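Local coordinates for protein HMG-CoA Lyase (Bacillus subtilis subsp. subtilis, PDB 1YDO) that belongs to the HMGL-like family and folds as a TIM barrel, a ring of eight parallel strands enclosed by an outer layer of helices, at residues T32-L37 against K67-E72; T107-R110 against S116-E119; L142-G147 against K152-E157. One frame throughout, in Å; residues are numbered along the deposited sequence.

Contact 1 of 3, residues T32-L37 against K67-E72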
ATOM      1  N   THR A  32      26.737  11.365  -4.700  1.00 37.94           N
ATOM      2  CA  THR A  32      26.709  11.274  -3.254  1.00 37.60           C
ATOM      3  C   THR A  32      25.584  10.366  -2.760  1.00 38.20           C
ATOM      4  O   THR A  32      25.763   9.623  -1.790  1.00 38.54           O
ATOM      5  CB  THR A  32      26.517  12.642  -2.634  1.00 37.31           C
ATOM      6  OG1 THR A  32      27.383  13.591  -3.271  1.00 39.59           O
ATOM      7  CG2 THR A  32      26.833  12.572  -1.167  1.00 36.23           C
ATOM      8  N   TRP A  33      24.431  10.425  -3.429  1.00 37.54           N
ATOM      9  CA  TRP A  33      23.267   9.615  -3.048  1.00 36.90           C
ATOM     10  C   TRP A  33      23.398   8.157  -3.445  1.00 37.54           C
ATOM     11  O   TRP A  33      22.975   7.264  -2.704  1.00 36.25           O
ATOM     12  CB  TRP A  33      21.993  10.176  -3.672  1.00 34.53           C
ATOM     13  CG  TRP A  33      20.768   9.447  -3.275  1.00 30.64           C
ATOM     14  CD1 TRP A  33      20.350   9.176  -2.013  1.00 30.02           C
ATOM     15  CD2 TRP A  33      19.756   8.953  -4.151  1.00 30.90           C
ATOM     16  NE1 TRP A  33      19.129   8.542  -2.044  1.00 29.48           N
ATOM     17  CE2 TRP A  33      18.749   8.389  -3.346  1.00 29.91           C
ATOM     18  CE3 TRP A  33      19.605   8.928  -5.540  1.00 31.44           C
ATOM     19  CZ2 TRP A  33      17.601   7.815  -3.885  1.00 31.73           C
ATOM     20  CZ3 TRP A  33      18.456   8.357  -6.078  1.00 31.59           C
ATOM     21  CH2 TRP A  33      17.475   7.806  -5.252  1.00 32.38           C
ATOM     22  N   ILE A  34      23.963   7.930  -4.628  1.00 37.71           N
ATOM     23  CA  ILE A  34      24.161   6.580  -5.140  1.00 37.91           C
ATOM     24  C   ILE A  34      25.223   5.884  -4.308  1.00 38.45           C
ATOM     25  O   ILE A  34      25.222   4.658  -4.188  1.00 38.19           O
ATOM     26  CB  ILE A  34      24.592   6.607  -6.620  1.00 38.76           C
ATOM     27  CG1 ILE A  34      23.473   7.223  -7.472  1.00 38.73           C
ATOM     28  CG2 ILE A  34      24.895   5.195  -7.112  1.00 38.22           C
ATOM     29  CD1 ILE A  34      23.743   7.219  -8.967  1.00 37.84           C
ATOM     30  N   ASN A  35      26.123   6.675  -3.726  1.00 37.60           N
ATOM     31  CA  ASN A  35      27.167   6.124  -2.881  1.00 37.55           C
ATOM     32  C   ASN A  35      26.522   5.523  -1.649  1.00 36.42           C
ATOM     33  O   ASN A  35      26.816   4.393  -1.271  1.00 36.57           O
ATOM     34  CB  ASN A  35      28.158   7.212  -2.491  1.00 39.01           C
ATOM     35  CG  ASN A  35      29.139   7.514  -3.601  1.00 41.32           C
ATOM     36  OD1 ASN A  35      29.881   8.492  -3.524  1.00 44.10           O
ATOM     37  ND2 ASN A  35      29.159   6.667  -4.639  1.00 40.69           N
ATOM     38  N   GLN A  36      25.630   6.287  -1.036  1.00 35.57           N
ATOM     39  CA  GLN A  36      24.918   5.812   0.134  1.00 36.34           C
ATOM     40  C   GLN A  36      24.256   4.483  -0.235  1.00 36.10           C
ATOM     41  O   GLN A  36      24.444   3.460   0.424  1.00 35.11           O
ATOM     42  CB  GLN A  36      23.854   6.829   0.534  1.00 37.45           C
ATOM     43  CG  GLN A  36      24.396   8.234   0.723  1.00 40.55           C
ATOM     44  CD  GLN A  36      23.309   9.232   1.085  1.00 43.30           C
ATOM     45  OE1 GLN A  36      22.394   8.920   1.855  1.00 46.12           O
ATOM     46  NE2 GLN A  36      23.415  10.446   0.552  1.00 43.34           N
ATOM     47  N   LEU A  37      23.485   4.504  -1.312  1.00 36.06           N
ATOM     48  CA  LEU A  37      22.808   3.309  -1.766  1.00 36.31           C
ATOM     49  C   LEU A  37      23.745   2.113  -1.889  1.00 37.99           C
ATOM     50  O   LEU A  37      23.454   1.049  -1.355  1.00 37.80           O
ATOM     51  CB  LEU A  37      22.126   3.588  -3.096  1.00 34.71           C
ATOM     52  CG  LEU A  37      20.661   4.003  -3.041  1.00 33.49           C
ATOM     53  CD1 LEU A  37      20.356   4.875  -1.840  1.00 34.00           C
ATOM     54  CD2 LEU A  37      20.350   4.713  -4.323  1.00 32.63           C
ATOM     55  N   LYS A  67      30.891   7.231 -13.872  1.00 60.13           N
ATOM     56  CA  LYS A  67      32.314   7.188 -13.526  1.00 61.21           C
ATOM     57  C   LYS A  67      32.580   7.837 -12.183  1.00 61.84           C
ATOM     58  O   LYS A  67      33.696   7.771 -11.674  1.00 62.94           O
ATOM     59  CB  LYS A  67      33.147   7.897 -14.600  1.00 61.32           C
ATOM     60  CG  LYS A  67      33.158   7.199 -15.946  1.00 62.42           C
ATOM     61  CD  LYS A  67      33.896   8.015 -16.989  1.00 62.25           C
ATOM     62  CE  LYS A  67      33.945   7.289 -18.329  1.00 63.33           C
ATOM     63  NZ  LYS A  67      34.573   8.128 -19.398  1.00 63.03           N
ATOM     64  N   GLY A  68      31.556   8.460 -11.610  1.00 62.32           N
ATOM     65  CA  GLY A  68      31.724   9.114 -10.324  1.00 62.27           C
ATOM     66  C   GLY A  68      31.427   8.254  -9.106  1.00 62.40           C
ATOM     67  O   GLY A  68      32.077   8.402  -8.067  1.00 61.74           O
ATOM     68  N   ILE A  69      30.450   7.357  -9.226  1.00 62.26           N
ATOM     69  CA  ILE A  69      30.059   6.489  -8.118  1.00 61.85           C
ATOM     70  C   ILE A  69      31.235   5.730  -7.506  1.00 60.51           C
ATOM     71  O   ILE A  69      32.269   5.539  -8.145  1.00 59.13           O
ATOM     72  CB  ILE A  69      29.019   5.448  -8.560  1.00 63.61           C
ATOM     73  CG1 ILE A  69      29.651   4.473  -9.558  1.00 65.19           C
ATOM     74  CG2 ILE A  69      27.816   6.140  -9.178  1.00 64.50           C
ATOM     75  CD1 ILE A  69      28.842   3.208  -9.779  1.00 66.43           C
ATOM     76  N   ASP A  70      31.061   5.300  -6.262  1.00 59.24           N
ATOM     77  CA  ASP A  70      32.096   4.553  -5.563  1.00 58.53           C
ATOM     78  C   ASP A  70      32.257   3.150  -6.124  1.00 57.93           C
ATOM     79  O   ASP A  70      33.368   2.635  -6.213  1.00 58.62           O
ATOM     80  CB  ASP A  70      31.777   4.467  -4.073  1.00 58.46           C
ATOM     81  CG  ASP A  70      32.129   5.723  -3.343  1.00 58.34           C
ATOM     82  OD1 ASP A  70      31.617   5.904  -2.218  1.00 57.30           O
ATOM     83  OD2 ASP A  70      32.929   6.521  -3.894  1.00 58.96           O
ATOM     84  N   ARG A  71      31.147   2.524  -6.494  1.00 57.45           N
ATOM     85  CA  ARG A  71      31.193   1.178  -7.051  1.00 56.24           C
ATOM     86  C   ARG A  71      31.732   0.168  -6.029  1.00 56.90           C
ATOM     87  O   ARG A  71      32.933  -0.072  -5.939  1.00 57.03           O
ATOM     88  CB  ARG A  71      32.053   1.185  -8.318  1.00 53.08           C
ATOM     89  CG  ARG A  71      31.802  -0.004  -9.197  1.00 50.67           C
ATOM     90  CD  ARG A  71      31.986   0.320 -10.661  1.00 48.41           C
ATOM     91  NE  ARG A  71      31.105   1.378 -11.144  1.00 48.00           N
ATOM     92  CZ  ARG A  71      30.739   1.507 -12.419  1.00 48.06           C
ATOM     93  NH1 ARG A  71      29.938   2.488 -12.800  1.00 48.20           N
ATOM     94  NH2 ARG A  71      31.157   0.627 -13.315  1.00 49.09           N
ATOM     95  N   GLU A  72      30.816  -0.415  -5.262  1.00 58.09           N
ATOM     96  CA  GLU A  72      31.148  -1.387  -4.232  1.00 59.30           C
ATOM     97  C   GLU A  72      31.132  -2.800  -4.783  1.00 57.96           C
ATOM     98  O   GLU A  72      30.521  -3.069  -5.826  1.00 57.93           O
ATOM     99  CB  GLU A  72      30.136  -1.301  -3.094  1.00 63.79           C
ATOM    100  CG  GLU A  72      29.964   0.106  -2.536  1.00 70.08           C
ATOM    101  CD  GLU A  72      30.999   0.457  -1.485  1.00 73.38           C
ATOM    102  OE1 GLU A  72      31.273   1.673  -1.287  1.00 74.73           O
ATOM    103  OE2 GLU A  72      31.523  -0.486  -0.843  1.00 74.60           O
TER
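In the outer helical layer of the TIM barrel, Ile34 and Asn35 of helix 27-38 meet Ile69 and Asp70, which follow helix 62-68 on the way to strand 76-80. The backbones come nearest at Asn35 and Asp70, whose CA atoms are 5.8 Å apart. The buried half is apolar: Ile34 CG2 lies 3.7 Å from Ile69 CG2, branch methyl against branch methyl. On Ile34 that methyl is anti to the backbone N while CG1 sits beside it (chi1 -63°), which turns CG2 to the neighbouring segment. Both isoleucines also rest on Ile47 of strand 44-49, joining helix, loop and barrel wall in one small core. On the outer half, flat groups stack: the Asn35 amide and the Asp70 carboxylate lie face over face with their planes only 7° apart, although the two side chains as a whole run across each other at about a right angle. Asp70 OD1 also forms a salt bridge with Arg39, just past the end of helix 27-38, which pairs with Glu72 as well, so the carboxylate is probably fixed in the stacked pose. Within the stack, Asp70 OD1 sits 3.3 Å from Asn35 CG.

Contact 2 of 3, residues T107-R110 against S116-E119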
ATOM      1  N   THR A 107       0.771   0.654 -29.398  1.00 58.77           N
ATOM      2  CA  THR A 107       0.532   2.089 -29.273  1.00 58.62           C
ATOM      3  C   THR A 107       1.502   2.756 -28.308  1.00 58.69           C
ATOM      4  O   THR A 107       2.078   3.796 -28.620  1.00 57.18           O
ATOM      5  CB  THR A 107      -0.906   2.367 -28.807  1.00 58.38           C
ATOM      6  OG1 THR A 107      -1.816   1.631 -29.632  1.00 58.39           O
ATOM      7  CG2 THR A 107      -1.226   3.855 -28.916  1.00 57.36           C
ATOM      8  N   HIS A 108       1.678   2.154 -27.135  1.00 59.84           N
ATOM      9  CA  HIS A 108       2.582   2.697 -26.132  1.00 60.80           C
ATOM     10  C   HIS A 108       4.014   2.705 -26.642  1.00 61.67           C
ATOM     11  O   HIS A 108       4.746   3.675 -26.470  1.00 61.31           O
ATOM     12  CB  HIS A 108       2.526   1.877 -24.840  1.00 60.05           C
ATOM     13  CG  HIS A 108       3.394   2.422 -23.746  1.00 59.26           C
ATOM     14  ND1 HIS A 108       3.174   3.659 -23.168  1.00 59.49           N
ATOM     15  CD2 HIS A 108       4.478   1.911 -23.125  1.00 58.40           C
ATOM     16  CE1 HIS A 108       4.083   3.876 -22.241  1.00 57.73           C
ATOM     17  NE2 HIS A 108       4.889   2.833 -22.191  1.00 58.36           N
ATOM     18  N   ASN A 109       4.410   1.607 -27.264  1.00 63.27           N
ATOM     19  CA  ASN A 109       5.760   1.486 -27.783  1.00 65.49           C
ATOM     20  C   ASN A 109       6.009   2.554 -28.842  1.00 66.43           C
ATOM     21  O   ASN A 109       6.934   3.368 -28.732  1.00 65.69           O
ATOM     22  CB  ASN A 109       5.959   0.096 -28.392  1.00 65.96           C
ATOM     23  CG  ASN A 109       7.414  -0.292 -28.487  1.00 66.35           C
ATOM     24  OD1 ASN A 109       7.852  -0.850 -29.490  1.00 67.78           O
ATOM     25  ND2 ASN A 109       8.174  -0.017 -27.434  1.00 67.41           N
ATOM     26  N   ARG A 110       5.171   2.550 -29.871  1.00 68.36           N
ATOM     27  CA  ARG A 110       5.305   3.516 -30.954  1.00 70.26           C
ATOM     28  C   ARG A 110       5.231   4.954 -30.444  1.00 70.35           C
ATOM     29  O   ARG A 110       5.818   5.860 -31.036  1.00 69.95           O
ATOM     30  CB  ARG A 110       4.224   3.268 -32.018  1.00 71.41           C
ATOM     31  CG  ARG A 110       4.187   4.311 -33.134  1.00 73.07           C
ATOM     32  CD  ARG A 110       3.861   3.679 -34.481  1.00 74.57           C
ATOM     33  NE  ARG A 110       4.967   2.877 -34.997  1.00 76.22           N
ATOM     34  CZ  ARG A 110       6.173   3.363 -35.283  1.00 77.81           C
ATOM     35  NH1 ARG A 110       7.124   2.560 -35.751  1.00 78.69           N
ATOM     36  NH2 ARG A 110       6.433   4.652 -35.100  1.00 78.38           N
ATOM     37  N   SER A 116       7.727   0.127 -33.966  1.00 69.07           N
ATOM     38  CA  SER A 116       6.777  -0.958 -33.773  1.00 68.64           C
ATOM     39  C   SER A 116       7.418  -2.013 -32.889  1.00 68.19           C
ATOM     40  O   SER A 116       8.646  -2.079 -32.765  1.00 67.75           O
ATOM     41  CB  SER A 116       6.392  -1.589 -35.111  1.00 69.18           C
ATOM     42  OG  SER A 116       7.459  -2.363 -35.632  1.00 70.47           O
ATOM     43  N   THR A 117       6.581  -2.834 -32.270  1.00 66.83           N
ATOM     44  CA  THR A 117       7.070  -3.889 -31.403  1.00 65.92           C
ATOM     45  C   THR A 117       8.127  -4.716 -32.131  1.00 65.28           C
ATOM     46  O   THR A 117       9.148  -5.077 -31.548  1.00 65.36           O
ATOM     47  CB  THR A 117       5.917  -4.804 -30.948  1.00 66.10           C
ATOM     48  OG1 THR A 117       5.168  -5.243 -32.088  1.00 65.82           O
ATOM     49  CG2 THR A 117       4.995  -4.059 -29.991  1.00 65.50           C
ATOM     50  N   SER A 118       7.897  -4.991 -33.412  1.00 64.69           N
ATOM     51  CA  SER A 118       8.843  -5.780 -34.202  1.00 63.33           C
ATOM     52  C   SER A 118      10.168  -5.060 -34.338  1.00 61.88           C
ATOM     53  O   SER A 118      11.223  -5.630 -34.094  1.00 61.05           O
ATOM     54  CB  SER A 118       8.275  -6.064 -35.596  1.00 63.65           C
ATOM     55  OG  SER A 118       8.109  -4.862 -36.326  1.00 64.88           O
ATOM     56  N   GLU A 119      10.092  -3.800 -34.737  1.00 61.98           N
ATOM     57  CA  GLU A 119      11.274  -2.985 -34.915  1.00 62.60           C
ATOM     58  C   GLU A 119      12.078  -2.966 -33.636  1.00 62.42           C
ATOM     59  O   GLU A 119      13.281  -3.216 -33.655  1.00 62.81           O
ATOM     60  CB  GLU A 119      10.881  -1.569 -35.299  1.00 64.39           C
ATOM     61  CG  GLU A 119      10.235  -1.476 -36.670  1.00 66.15           C
ATOM     62  CD  GLU A 119       9.781  -0.064 -37.002  1.00 67.70           C
ATOM     63  OE1 GLU A 119      10.623   0.867 -36.951  1.00 67.60           O
ATOM     64  OE2 GLU A 119       8.584   0.110 -37.321  1.00 67.60           O
TER
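Asn109 and Arg110 close helix 106-110 and face Ser116, Thr117 and Glu119 at the start of helix 117-133, two successive helices joined by a short loop at the C-terminal end of strand 97-103; the closest CA atoms, those of Arg110 and Ser116, are 5.5 Å apart. The inner half is the compact one. Asn109, buried and directed at the other segment, brings its amide end against the peptide joining Ser116 to Thr117. Its CG is anti to the backbone N (chi1 -159°), which carries the amide across the gap between the helices. Thr117, also buried, is gripped by a hydrogen bond between its OG1 and Glu106 OE2.

The outer half is looser and polar. Arg110 NH1 reaches Glu119 OE2 at 3.3 Å in a salt bridge, the oxygen arriving at the guanidinium edge, near its plane; the guanidinium and carboxylate planes are 37° apart, so the pair is not a flat two-pronged one. Arg110 NH2 is hydrogen-bonded to Asn114 OD1 in the intervening loop, its stronger polar tie. Ser116 occupies the N-cap, and its N gives a weak bond of 3.5 Å to Glu119 OE2, consistent with the glutamate half of a capping box. OE2 faces both Arg110 NH1 and Ser116 N; the two donors, 3.1 Å apart, are not hydrogen-bonded to each other. Farther out, Ser116 OG and the exposed Ser118 share a hydrogen bond, OG to OG, at 2.7 Å.

Inward, Asn109 and Thr117 both touch Met102 of strand 97-103, and Asn109 touches Ser103 too. The pair of helices therefore packs its buried half on the end of that strand, from which the chain enters helix 106-110 and then, through the loop, helix 117-133.

Contact 3 of 3, residues L142-G147 against K152-E157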
ATOM      1  N   LEU A 142      10.113  -5.180 -20.042  1.00 37.53           N
ATOM      2  CA  LEU A 142       8.897  -5.181 -20.843  1.00 35.25           C
ATOM      3  C   LEU A 142       7.859  -4.339 -20.095  1.00 34.33           C
ATOM      4  O   LEU A 142       7.484  -4.660 -18.973  1.00 35.05           O
ATOM      5  CB  LEU A 142       8.404  -6.612 -21.008  1.00 35.12           C
ATOM      6  CG  LEU A 142       7.712  -6.930 -22.327  1.00 36.33           C
ATOM      7  CD1 LEU A 142       7.141  -8.335 -22.253  1.00 37.13           C
ATOM      8  CD2 LEU A 142       6.615  -5.927 -22.605  1.00 36.59           C
ATOM      9  N   SER A 143       7.390  -3.260 -20.703  1.00 32.73           N
ATOM     10  CA  SER A 143       6.432  -2.426 -20.013  1.00 32.58           C
ATOM     11  C   SER A 143       5.024  -2.616 -20.523  1.00 34.98           C
ATOM     12  O   SER A 143       4.798  -3.316 -21.508  1.00 35.33           O
ATOM     13  CB  SER A 143       6.813  -0.954 -20.118  1.00 32.13           C
ATOM     14  OG  SER A 143       6.808  -0.531 -21.458  1.00 32.14           O
ATOM     15  N   THR A 144       4.085  -1.989 -19.817  1.00 37.20           N
ATOM     16  CA  THR A 144       2.663  -2.028 -20.119  1.00 39.19           C
ATOM     17  C   THR A 144       2.119  -3.458 -20.237  1.00 40.18           C
ATOM     18  O   THR A 144       1.239  -3.729 -21.053  1.00 40.85           O
ATOM     19  CB  THR A 144       2.368  -1.199 -21.401  1.00 40.18           C
ATOM     20  OG1 THR A 144       0.963  -0.964 -21.506  1.00 43.32           O
ATOM     21  CG2 THR A 144       2.839  -1.920 -22.634  1.00 39.92           C
ATOM     22  N   VAL A 145       2.623  -4.365 -19.397  1.00 40.53           N
ATOM     23  CA  VAL A 145       2.175  -5.752 -19.432  1.00 41.14           C
ATOM     24  C   VAL A 145       0.863  -5.962 -18.686  1.00 41.56           C
ATOM     25  O   VAL A 145       0.168  -6.947 -18.915  1.00 41.36           O
ATOM     26  CB  VAL A 145       3.240  -6.712 -18.847  1.00 41.01           C
ATOM     27  CG1 VAL A 145       4.549  -6.533 -19.570  1.00 40.55           C
ATOM     28  CG2 VAL A 145       3.421  -6.466 -17.380  1.00 42.65           C
ATOM     29  N   PHE A 146       0.519  -5.031 -17.801  1.00 42.38           N
ATOM     30  CA  PHE A 146      -0.725  -5.129 -17.035  1.00 43.06           C
ATOM     31  C   PHE A 146      -1.729  -4.067 -17.458  1.00 44.74           C
ATOM     32  O   PHE A 146      -2.524  -3.602 -16.642  1.00 45.57           O
ATOM     33  CB  PHE A 146      -0.446  -4.973 -15.541  1.00 40.64           C
ATOM     34  CG  PHE A 146       0.273  -6.132 -14.939  1.00 38.84           C
ATOM     35  CD1 PHE A 146      -0.375  -7.341 -14.766  1.00 37.73           C
ATOM     36  CD2 PHE A 146       1.609  -6.022 -14.555  1.00 39.44           C
ATOM     37  CE1 PHE A 146       0.299  -8.430 -14.219  1.00 37.48           C
ATOM     38  CE2 PHE A 146       2.296  -7.110 -14.005  1.00 38.12           C
ATOM     39  CZ  PHE A 146       1.639  -8.313 -13.839  1.00 36.90           C
ATOM     40  N   GLY A 147      -1.689  -3.682 -18.728  1.00 45.85           N
ATOM     41  CA  GLY A 147      -2.615  -2.679 -19.202  1.00 46.92           C
ATOM     42  C   GLY A 147      -1.872  -1.505 -19.785  1.00 48.16           C
ATOM     43  O   GLY A 147      -0.782  -1.164 -19.327  1.00 47.92           O
ATOM     44  N   LYS A 152      -5.489   0.525 -23.261  1.00 58.77           N
ATOM     45  CA  LYS A 152      -6.191   0.077 -22.065  1.00 60.41           C
ATOM     46  C   LYS A 152      -5.923  -1.394 -21.756  1.00 61.44           C
ATOM     47  O   LYS A 152      -5.065  -1.716 -20.937  1.00 63.03           O
ATOM     48  CB  LYS A 152      -7.694   0.305 -22.212  1.00 60.84           C
ATOM     49  CG  LYS A 152      -8.357   0.842 -20.953  1.00 62.05           C
ATOM     50  CD  LYS A 152      -7.773   2.192 -20.553  1.00 63.30           C
ATOM     51  CE  LYS A 152      -7.947   3.240 -21.661  1.00 64.55           C
ATOM     52  NZ  LYS A 152      -7.278   4.550 -21.356  1.00 63.77           N
ATOM     53  N   ASP A 153      -6.652  -2.290 -22.407  1.00 61.61           N
ATOM     54  CA  ASP A 153      -6.462  -3.713 -22.161  1.00 61.35           C
ATOM     55  C   ASP A 153      -5.311  -4.275 -23.000  1.00 61.08           C
ATOM     56  O   ASP A 153      -5.081  -3.837 -24.129  1.00 62.06           O
ATOM     57  CB  ASP A 153      -7.753  -4.468 -22.480  1.00 61.35           C
ATOM     58  CG  ASP A 153      -7.893  -5.736 -21.678  1.00 61.15           C
ATOM     59  OD1 ASP A 153      -8.496  -5.665 -20.582  1.00 61.78           O
ATOM     60  OD2 ASP A 153      -7.392  -6.793 -22.134  1.00 60.71           O
ATOM     61  N   VAL A 154      -4.580  -5.235 -22.443  1.00 59.60           N
ATOM     62  CA  VAL A 154      -3.478  -5.862 -23.164  1.00 58.27           C
ATOM     63  C   VAL A 154      -3.591  -7.377 -23.046  1.00 58.46           C
ATOM     64  O   VAL A 154      -3.528  -7.924 -21.948  1.00 57.78           O
ATOM     65  CB  VAL A 154      -2.108  -5.444 -22.609  1.00 57.66           C
ATOM     66  CG1 VAL A 154      -1.000  -6.100 -23.422  1.00 55.62           C
ATOM     67  CG2 VAL A 154      -1.974  -3.940 -22.637  1.00 56.82           C
ATOM     68  N   PRO A 155      -3.756  -8.075 -24.184  1.00 58.61           N
ATOM     69  CA  PRO A 155      -3.881  -9.541 -24.213  1.00 57.74           C
ATOM     70  C   PRO A 155      -2.659 -10.267 -23.665  1.00 56.85           C
ATOM     71  O   PRO A 155      -1.526  -9.836 -23.858  1.00 57.39           O
ATOM     72  CB  PRO A 155      -4.114  -9.841 -25.689  1.00 58.44           C
ATOM     73  CG  PRO A 155      -3.363  -8.732 -26.379  1.00 59.57           C
ATOM     74  CD  PRO A 155      -3.739  -7.522 -25.553  1.00 58.98           C
ATOM     75  N   ILE A 156      -2.895 -11.384 -22.994  1.00 55.24           N
ATOM     76  CA  ILE A 156      -1.808 -12.142 -22.411  1.00 54.69           C
ATOM     77  C   ILE A 156      -0.906 -12.773 -23.473  1.00 55.48           C
ATOM     78  O   ILE A 156       0.299 -12.927 -23.258  1.00 55.62           O
ATOM     79  CB  ILE A 156      -2.364 -13.242 -21.490  1.00 55.00           C
ATOM     80  CG1 ILE A 156      -1.494 -13.377 -20.237  1.00 55.13           C
ATOM     81  CG2 ILE A 156      -2.469 -14.557 -22.240  1.00 54.87           C
ATOM     82  CD1 ILE A 156      -0.063 -13.734 -20.500  1.00 56.13           C
ATOM     83  N   GLU A 157      -1.491 -13.138 -24.616  1.00 56.06           N
ATOM     84  CA  GLU A 157      -0.752 -13.760 -25.724  1.00 55.52           C
ATOM     85  C   GLU A 157       0.373 -12.865 -26.220  1.00 54.18           C
ATOM     86  O   GLU A 157       1.407 -13.349 -26.689  1.00 53.41           O
ATOM     87  CB  GLU A 157      -1.686 -14.060 -26.903  1.00 57.86           C
ATOM     88  CG  GLU A 157      -2.926 -14.873 -26.545  1.00 61.13           C
ATOM     89  CD  GLU A 157      -4.099 -14.011 -26.097  1.00 62.55           C
ATOM     90  OE1 GLU A 157      -5.005 -14.547 -25.413  1.00 62.86           O
ATOM     91  OE2 GLU A 157      -4.122 -12.804 -26.439  1.00 62.68           O
TER
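Thr144 and Gly147, in the loop leaving strand 137-143, face Lys152 and Val154 just before helix 156-169, within the beta-alpha-beta unit that continues to strand 174-177. Van der Waals contact centres on Val154, whose methyls meet backbone atoms and whose side chain is directed at the other segment. Its CG2 lies 3.6 Å from Thr144 O and 3.7 Å from Gly147 CA, while CG1 is also near Thr144 O, at 4.0 Å. With CG1 anti to the backbone N (chi1 -179°), both methyls face that oxygen, CG2 the nearer and also the one beside Gly147.

Backbone meets backbone at Gly147, where Gly147 CA approaches Lys152 O at 3.2 Å. Gly147 has phi 122° and psi 147°, an extended conformation with positive phi that is open chiefly to a residue without a side chain, which is consistent with the close passage of the Lys152 carbonyl.

Hydrogen bonding runs within the loop rather than across the contact. Thr144 OG1 donates to Gly147 O at 2.8 Å, approaching well above the carbonyl plane instead of along a lone pair, and ties the two ends of the short turn together. Thr144 N in turn donates to Thr179 OG1. Lys152 NZ is hydrogen-bonded to Pro149 O, in the loop between the segments.

Leu142 and Ser143, at the end of strand 137-143, keep backbone hydrogen bonds to both neighbouring strands, 97-103 and 174-177, and to the loop after the former. Beyond them Val145 touches Leu176 of strand 174-177, Phe146 packs on Val188 and Val191 of helix 185-196, and Ile156 touches Ala194 of the same helix.

Contacts 2 and 3 are neighbours, with centres 13 Å apart, and they touch: His108 CD2 of contact 2 lies 3.8 Å from Ser143 OG of contact 3. Each involves the chain just beyond the C-terminal end of a strand, 97-103 or 137-143, the end at which TIM barrels generally carry their active sites. Contact 1 lies on the opposite side of the chain's centre, about 34 Å from contact 2 and 35 Å from contact 3 between centres, with nearest atoms about 22 and 20 Å away. It joins a helix to a segment that leads into a strand. Along the chain, the three contacts follow in series, each closing before the next opens.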